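Local coordinates for beta-lactamase (Serratia marcescens, PDB 5X5G), which probably hydrolyses the beta-lactam ring of antibiotics to give substituted beta-amino acids, as a class A beta-lactamase that confers antibiotic resistance, at residues Asn114-Leu119 / Ala145-Met150; Thr48-Leu53 / Ala213-Ser218. One frame throughout, in Å; residues are numbered along the deposited sequence.

Contact 1: Asn114-Leu119 / Ala145-Met150; sequences NGCDIL and ATEEEM. With NA (sodium ion), chain E; OP0 ((2S,5R)-N-(2-aminoethoxy)-1-formyl-5-[(sulfooxy)amino]piperidine-2-carboxamide), chain F.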
loop_
_atom_site.group_PDB
_atom_site.type_symbol
_atom_site.label_atom_id
_atom_site.label_comp_id
_atom_site.label_asym_id
_atom_site.label_seq_id
_atom_site.Cartn_x
_atom_site.Cartn_y
_atom_site.Cartn_z
ATOM N N ASN A 114 -4.768 -7.314 -0.725
ATOM C CA ASN A 114 -5.773 -8.028 0.048
ATOM C C ASN A 114 -6.657 -8.910 -0.805
ATOM O O ASN A 114 -6.948 -10.031 -0.432
ATOM C CB ASN A 114 -6.600 -7.024 0.847
ATOM C CG ASN A 114 -5.803 -6.440 1.998
ATOM O OD1 ASN A 114 -5.104 -7.178 2.683
ATOM N ND2 ASN A 114 -5.883 -5.143 2.205
ATOM N N GLY A 115 -7.170 -8.379 -1.900
ATOM C CA GLY A 115 -7.925 -9.197 -2.832
ATOM C C GLY A 115 -7.191 -10.446 -3.260
ATOM O O GLY A 115 -7.735 -11.542 -3.259
ATOM N N CYS A 116 -5.908 -10.292 -3.553
ATOM C CA CYS A 116 -5.045 -11.413 -3.898
ATOM C C CYS A 116 -5.117 -12.541 -2.841
ATOM O O CYS A 116 -5.367 -13.726 -3.164
ATOM C CB CYS A 116 -3.628 -10.914 -4.050
ATOM S SG CYS A 116 -2.434 -12.222 -4.377
ATOM N N ASP A 117 -4.885 -12.176 -1.578
ATOM C CA ASP A 117 -4.877 -13.175 -0.521
ATOM C C ASP A 117 -6.235 -13.735 -0.171
ATOM O O ASP A 117 -6.354 -14.915 0.132
ATOM C CB ASP A 117 -4.155 -12.645 0.725
ATOM C CG ASP A 117 -2.634 -12.549 0.521
ATOM O OD1 ASP A 117 -2.135 -12.786 -0.615
ATOM O OD2 ASP A 117 -1.961 -12.075 1.467
ATOM N N ILE A 118 -7.285 -12.931 -0.310
ATOM C CA ILE A 118 -8.646 -13.448 -0.210
ATOM C C ILE A 118 -8.906 -14.568 -1.231
ATOM O O ILE A 118 -9.416 -15.678 -0.907
ATOM C CB ILE A 118 -9.679 -12.305 -0.350
ATOM C CG1 ILE A 118 -9.649 -11.406 0.875
ATOM C CG2 ILE A 118 -11.071 -12.878 -0.510
ATOM C CD1 ILE A 118 -10.190 -9.997 0.666
ATOM N N LEU A 119 -8.459 -14.324 -2.456
ATOM C CA LEU A 119 -8.619 -15.289 -3.512
ATOM C C LEU A 119 -7.704 -16.524 -3.366
ATOM O O LEU A 119 -8.111 -17.641 -3.711
ATOM C CB LEU A 119 -8.391 -14.601 -4.842
ATOM C CG LEU A 119 -9.445 -13.570 -5.224
ATOM C CD1 LEU A 119 -9.023 -12.751 -6.455
ATOM C CD2 LEU A 119 -10.769 -14.288 -5.460
ATOM N N ALA A 145 4.155 -18.159 -2.229
ATOM C CA ALA A 145 3.949 -17.234 -1.110
ATOM C C ALA A 145 2.828 -16.230 -1.417
ATOM O O ALA A 145 2.739 -15.706 -2.536
ATOM C CB ALA A 145 5.225 -16.489 -0.752
ATOM N N THR A 146 1.983 -15.990 -0.411
ATOM C CA THR A 146 0.894 -15.017 -0.490
ATOM C C THR A 146 1.496 -13.637 -0.363
ATOM O O THR A 146 2.683 -13.478 -0.033
ATOM C CB THR A 146 -0.128 -15.175 0.662
ATOM O OG1 THR A 146 0.558 -15.003 1.918
ATOM C CG2 THR A 146 -0.807 -16.535 0.625
ATOM N N GLU A 147 0.690 -12.617 -0.621
ATOM C CA GLU A 147 1.157 -11.268 -0.415
ATOM C C GLU A 147 1.535 -11.056 1.062
ATOM O O GLU A 147 2.543 -10.462 1.342
ATOM C CB GLU A 147 0.135 -10.212 -0.879
ATOM C CG GLU A 147 0.074 -10.082 -2.400
ATOM C CD GLU A 147 1.272 -9.358 -2.987
ATOM O OE1 GLU A 147 2.048 -8.674 -2.235
ATOM O OE2 GLU A 147 1.451 -9.509 -4.215
ATOM N N GLU A 148 0.736 -11.527 1.994
ATOM C CA GLU A 148 1.088 -11.378 3.392
ATOM C C GLU A 148 2.452 -12.018 3.725
ATOM O O GLU A 148 3.215 -11.485 4.517
ATOM C CB GLU A 148 0.017 -12.028 4.251
ATOM C CG GLU A 148 0.340 -12.040 5.738
ATOM C CD GLU A 148 -0.831 -12.532 6.577
ATOM O OE1 GLU A 148 -1.741 -13.172 6.011
ATOM O OE2 GLU A 148 -0.836 -12.291 7.802
ATOM N N GLU A 149 2.700 -13.202 3.193
ATOM C CA GLU A 149 3.984 -13.880 3.371
ATOM C C GLU A 149 5.164 -13.111 2.817
ATOM O O GLU A 149 6.216 -13.014 3.478
ATOM C CB GLU A 149 3.933 -15.319 2.828
ATOM C CG GLU A 149 2.998 -16.194 3.626
ATOM C CD GLU A 149 2.727 -17.554 3.026
ATOM O OE1 GLU A 149 2.707 -17.722 1.788
ATOM O OE2 GLU A 149 2.347 -18.452 3.803
ATOM N N MET A 150 4.987 -12.518 1.640
ATOM C CA MET A 150 6.022 -11.729 1.037
ATOM C C MET A 150 6.319 -10.470 1.837
ATOM O O MET A 150 7.464 -9.989 1.847
ATOM C CB MET A 150 5.649 -11.331 -0.409
ATOM C CG MET A 150 5.851 -12.433 -1.452
ATOM S SD MET A 150 5.831 -11.857 -3.178
ATOM C CE MET A 150 4.156 -11.274 -3.396
HETATM NA NA NA E . 9.489 -10.444 -0.096
HETATM C C1 OP0 F . 2.439 -5.804 -6.742
HETATM O O8 OP0 F . 3.503 -5.981 -7.339
HETATM N N14 OP0 F . 2.347 -5.121 -5.698
HETATM C C2 OP0 F . 3.494 -4.525 -5.038
HETATM C C3 OP0 F . 3.500 -4.968 -3.619
HETATM N N15 OP0 F . 4.032 -4.118 -2.754
HETATM O O9 OP0 F . 3.076 -6.110 -3.355
HETATM C C7 OP0 F . 1.072 -4.702 -5.205
HETATM C C6 OP0 F . 0.920 -3.259 -5.608
HETATM C C5 OP0 F . 2.014 -2.455 -4.907
HETATM C C4 OP0 F . 3.408 -3.011 -5.222
HETATM N N16 OP0 F . 0.843 -3.116 -7.096
HETATM S S17 OP0 F . 2.096 -3.017 -9.125
HETATM O O10 OP0 F . 1.999 -2.749 -7.651
HETATM O O13 OP0 F . 3.410 -2.939 -9.668
HETATM O O12 OP0 F . 1.370 -1.938 -9.714
HETATM O O11 OP0 F . 1.460 -4.471 -9.379
HETATM N N21 OP0 F . 6.285 -6.763 0.091
HETATM C C22 OP0 F . 6.191 -6.053 -1.212
HETATM C C23 OP0 F . 5.651 -4.626 -1.101
HETATM O O24 OP0 F . 4.287 -4.537 -1.515
HETATM O O HOH W 1 -2.990 -13.230 3.536
HETATM O O HOH W 2 8.057 -8.292 -1.365
#

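Contact 2: Thr48-Leu53 / Ala213-Ser218; sequences TYKFHL and AHKTGS. With OP0 ((2S,5R)-N-(2-aminoethoxy)-1-formyl-5-[(sulfooxy)amino]piperidine-2-carboxamide), chain F.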
loop_
_atom_site.group_PDB
_atom_site.type_symbol
_atom_site.label_atom_id
_atom_site.label_comp_id
_atom_site.label_asym_id
_atom_site.label_seq_id
_atom_site.Cartn_x
_atom_site.Cartn_y
_atom_site.Cartn_z
ATOM N N THR A 48 2.683 -9.731 -10.654
ATOM C CA THR A 48 2.341 -10.390 -11.915
ATOM C C THR A 48 1.631 -11.714 -11.720
ATOM O O THR A 48 0.904 -12.132 -12.591
ATOM C CB THR A 48 3.538 -10.514 -12.907
ATOM O OG1 THR A 48 4.569 -11.346 -12.342
ATOM C CG2 THR A 48 4.105 -9.062 -13.246
ATOM N N TYR A 49 1.835 -12.367 -10.582
ATOM C CA TYR A 49 1.281 -13.653 -10.335
ATOM C C TYR A 49 -0.181 -13.584 -9.936
ATOM O O TYR A 49 -0.824 -14.637 -9.894
ATOM C CB TYR A 49 2.139 -14.478 -9.349
ATOM C CG TYR A 49 1.890 -14.271 -7.852
ATOM C CD1 TYR A 49 1.455 -13.044 -7.342
ATOM C CD2 TYR A 49 2.281 -15.243 -6.948
ATOM C CE1 TYR A 49 1.334 -12.833 -5.993
ATOM C CE2 TYR A 49 2.175 -15.041 -5.582
ATOM C CZ TYR A 49 1.682 -13.828 -5.103
ATOM O OH TYR A 49 1.514 -13.649 -3.752
ATOM N N LYS A 50 -0.741 -12.379 -9.853
ATOM C CA LYS A 50 -2.191 -12.227 -9.735
ATOM C C LYS A 50 -2.913 -12.616 -11.022
ATOM O O LYS A 50 -4.036 -13.073 -10.974
ATOM C CB LYS A 50 -2.564 -10.805 -9.265
ATOM C CG LYS A 50 -2.043 -10.517 -7.825
ATOM C CD LYS A 50 -1.958 -9.052 -7.487
ATOM C CE LYS A 50 -1.342 -8.848 -6.106
ATOM N NZ LYS A 50 -1.382 -7.398 -5.805
ATOM N N PHE A 51 -2.205 -12.602 -12.150
ATOM C CA PHE A 51 -2.732 -13.143 -13.409
ATOM C C PHE A 51 -2.969 -14.649 -13.266
ATOM O O PHE A 51 -4.078 -15.128 -13.480
ATOM C CB PHE A 51 -1.750 -12.879 -14.561
ATOM C CG PHE A 51 -2.110 -13.590 -15.841
ATOM C CD1 PHE A 51 -3.331 -13.361 -16.465
ATOM C CD2 PHE A 51 -1.226 -14.502 -16.419
ATOM C CE1 PHE A 51 -3.643 -14.000 -17.656
ATOM C CE2 PHE A 51 -1.582 -15.199 -17.568
ATOM C CZ PHE A 51 -2.780 -14.938 -18.182
ATOM N N HIS A 52 -1.942 -15.342 -12.786
ATOM C CA HIS A 52 -1.976 -16.782 -12.596
ATOM C C HIS A 52 -3.061 -17.164 -11.584
ATOM O O HIS A 52 -3.799 -18.124 -11.797
ATOM C CB HIS A 52 -0.639 -17.282 -12.064
ATOM C CG HIS A 52 0.551 -16.828 -12.851
ATOM N ND1 HIS A 52 0.850 -15.494 -13.060
ATOM C CD2 HIS A 52 1.559 -17.528 -13.398
ATOM C CE1 HIS A 52 1.943 -15.409 -13.792
ATOM N NE2 HIS A 52 2.387 -16.630 -14.017
ATOM N N LEU A 53 -3.112 -16.449 -10.472
ATOM C CA LEU A 53 -4.161 -16.642 -9.449
ATOM C C LEU A 53 -5.563 -16.511 -10.067
ATOM O O LEU A 53 -6.399 -17.376 -9.870
ATOM C CB LEU A 53 -4.010 -15.565 -8.421
ATOM C CG LEU A 53 -5.076 -15.415 -7.364
ATOM C CD1 LEU A 53 -5.384 -16.712 -6.641
ATOM C CD2 LEU A 53 -4.662 -14.343 -6.369
ATOM N N ALA A 213 -3.493 -5.618 -22.853
ATOM C CA ALA A 213 -4.068 -6.365 -21.758
ATOM C C ALA A 213 -2.888 -6.842 -20.874
ATOM O O ALA A 213 -2.055 -7.638 -21.343
ATOM C CB ALA A 213 -4.817 -7.555 -22.338
ATOM N N HIS A 214 -2.749 -6.307 -19.665
ATOM C CA HIS A 214 -1.546 -6.534 -18.900
ATOM C C HIS A 214 -1.697 -6.603 -17.387
ATOM O O HIS A 214 -2.719 -6.180 -16.807
ATOM C CB HIS A 214 -0.515 -5.493 -19.288
ATOM C CG HIS A 214 -0.796 -4.126 -18.758
ATOM N ND1 HIS A 214 0.043 -3.496 -17.859
ATOM C CD2 HIS A 214 -1.777 -3.237 -19.047
ATOM C CE1 HIS A 214 -0.446 -2.295 -17.576
ATOM N NE2 HIS A 214 -1.524 -2.095 -18.314
ATOM N N LYS A 215 -0.588 -6.974 -16.746
ATOM C CA LYS A 215 -0.499 -7.019 -15.295
ATOM C C LYS A 215 0.896 -6.632 -14.841
ATOM O O LYS A 215 1.905 -7.252 -15.240
ATOM C CB LYS A 215 -0.868 -8.425 -14.754
ATOM C CG LYS A 215 -0.735 -8.551 -13.232
ATOM C CD LYS A 215 -1.961 -8.005 -12.493
ATOM C CE LYS A 215 -1.734 -7.516 -11.058
ATOM N NZ LYS A 215 -0.897 -6.299 -11.033
ATOM N N THR A 216 0.935 -5.658 -13.941
ATOM C CA THR A 216 2.172 -5.146 -13.432
ATOM C C THR A 216 2.641 -5.933 -12.222
ATOM O O THR A 216 1.871 -6.663 -11.578
ATOM C CB THR A 216 2.021 -3.670 -13.022
ATOM O OG1 THR A 216 0.888 -3.518 -12.183
ATOM C CG2 THR A 216 1.840 -2.804 -14.239
ATOM N N GLY A 217 3.865 -5.659 -11.814
ATOM C CA GLY A 217 4.298 -5.986 -10.443
ATOM C C GLY A 217 5.487 -5.125 -10.081
ATOM O O GLY A 217 6.327 -4.825 -10.949
ATOM N N SER A 218 5.637 -4.881 -8.772
ATOM C CA SER A 218 6.695 -4.023 -8.244
ATOM C C SER A 218 7.044 -4.524 -6.852
ATOM O O SER A 218 6.148 -4.937 -6.104
ATOM C CB SER A 218 6.211 -2.559 -8.093
ATOM O OG SER A 218 5.665 -2.042 -9.269
HETATM C C1 OP0 F . 2.439 -5.804 -6.742
HETATM O O8 OP0 F . 3.503 -5.981 -7.339
HETATM N N14 OP0 F . 2.347 -5.121 -5.698
HETATM C C2 OP0 F . 3.494 -4.525 -5.038
HETATM C C3 OP0 F . 3.500 -4.968 -3.619
HETATM N N15 OP0 F . 4.032 -4.118 -2.754
HETATM O O9 OP0 F . 3.076 -6.110 -3.355
HETATM C C7 OP0 F . 1.072 -4.702 -5.205
HETATM C C6 OP0 F . 0.920 -3.259 -5.608
HETATM C C5 OP0 F . 2.014 -2.455 -4.907
HETATM C C4 OP0 F . 3.408 -3.011 -5.222
HETATM N N16 OP0 F . 0.843 -3.116 -7.096
HETATM S S17 OP0 F . 2.096 -3.017 -9.125
HETATM O O10 OP0 F . 1.999 -2.749 -7.651
HETATM O O13 OP0 F . 3.410 -2.939 -9.668
HETATM O O12 OP0 F . 1.370 -1.938 -9.714
HETATM O O11 OP0 F . 1.460 -4.471 -9.379
HETATM N N21 OP0 F . 6.285 -6.763 0.091
HETATM C C22 OP0 F . 6.191 -6.053 -1.212
HETATM C C23 OP0 F . 5.651 -4.626 -1.101
HETATM O O24 OP0 F . 4.287 -4.537 -1.515
#

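Contact 1: Asn114-Leu119 / Ala145-Met150
Asp117 of helix 113-123 reaches across to another helix and offers its carboxylate to the first two N-H groups of helix 147-151, one oxygen to each. Glu147 N donates to Asp117 OD1 at 2.8 Å. Glu148 N donates to Asp117 OD2, also at 2.8 Å, and both bonds are somewhat bent. Both oxygens use their syn lone pairs, so the fork fixes the rotation of the carboxylate. Aspartate suits the place: its chain is short, and chi1 of -72°, with CG anti to the carbonyl carbon, sends it off the helix toward the partner. The next N-H is served locally by a capping box: Thr146 OG1 accepts from Glu149 N at 3.1 Å, while Glu149 OE1 takes Thr146 N in return. Water 1 donates to Asp117 OD2 and to Glu148 OE1, bridging two carboxylates. One residue earlier on helix 113-123, Cys116 SG packs on Glu147 CG at 3.8 Å; beyond it the Glu147 chain bends at chi2 (-74°), which turns its carboxylate away from Asp117 toward the ligand. There OE1 is bonded to His151. Glu147 probably is the glutamate of the class A omega loop. Met150 O, Ala153 O, Trp154 O and water 2 bind the sodium ion. N-H donors at a helix start would be expected to stabilise a negative charge on Asp117, and that carboxylate ties the backbone at Glu147 to helix 113-123.

Contact 2: Thr48-Leu53 / Ala213-Ser218
Thr48 meets the strand 213-218 with its methyl group: CG2 lies 3.5 Å from Lys215 O and continues over the backbone toward Gly217. Lys215 replies from the strand, its CG lying 3.8 Å from Thr48 CA. Farther out, its CE rests 3.8 Å from Lys50 CB where the two chains cross at a slant, touching through their methylenes rather than their ammonium ends. A branched threonine can cover the backbone with carbon while its OG1 bonds to Met45 O. Gly217, having no side chain, lets the strand come close, with its CA 5.0 Å from Thr48 CA. Lys50 runs straight out to the pocket, whereas Lys215 is bent at chi2 (82°) and again at chi4 (68°), which folds its NZ back to within 2.8 Å of Thr216 O. These residues fit the SxxK and KTG motifs of the serine beta-lactamases, set side by side by a helix start and the edge strand of the five-stranded sheet. The ligand occupies the groove they line: Ser218 N donates to OP0 O8 at 2.8 Å and 164°, and since Ser47 N also bonds to the ligand, the arrangement is consistent with an oxyanion hole. Thr216 OG1 lies 3.0 Å from both O11 and O12 of the OP0 sulfate, at most weakly bonded to them, and Lys215 NZ is nearby. Asn113 and Ser47, which also bond to the ligand, hold Lys50 NZ, and Ser111 does the same for Lys215 NZ; farther out, Thr197 bonds to Thr216 OG1. Along its inner edge, backbone bonds of Lys215 with Ile233 and of Gly217 with Asn231 join the strand to strand 227-237.

The two contacts lie 13 Å apart, centre to centre, and border the same bound OP0 molecule: contact 2 receives the sulfate and formyl groups, and contact 1 lies along the amide and aminoethoxy arm. Glu147 OE1 stands 3.0 Å from OP0 O9. Helix 49-63 joins them directly. Tyr49 OH probably donates to Ala145 O at 2.7 Å, just ahead of the helix start that Asp117 holds, and Leu53 CD2 packs 3.3 Å from Cys116 O. Lys50 NZ also forms a long, weak ion pair with Glu147 OE2, so the helix of contact 2 links the lysine of one side to the glutamate of the other across the active-site pocket.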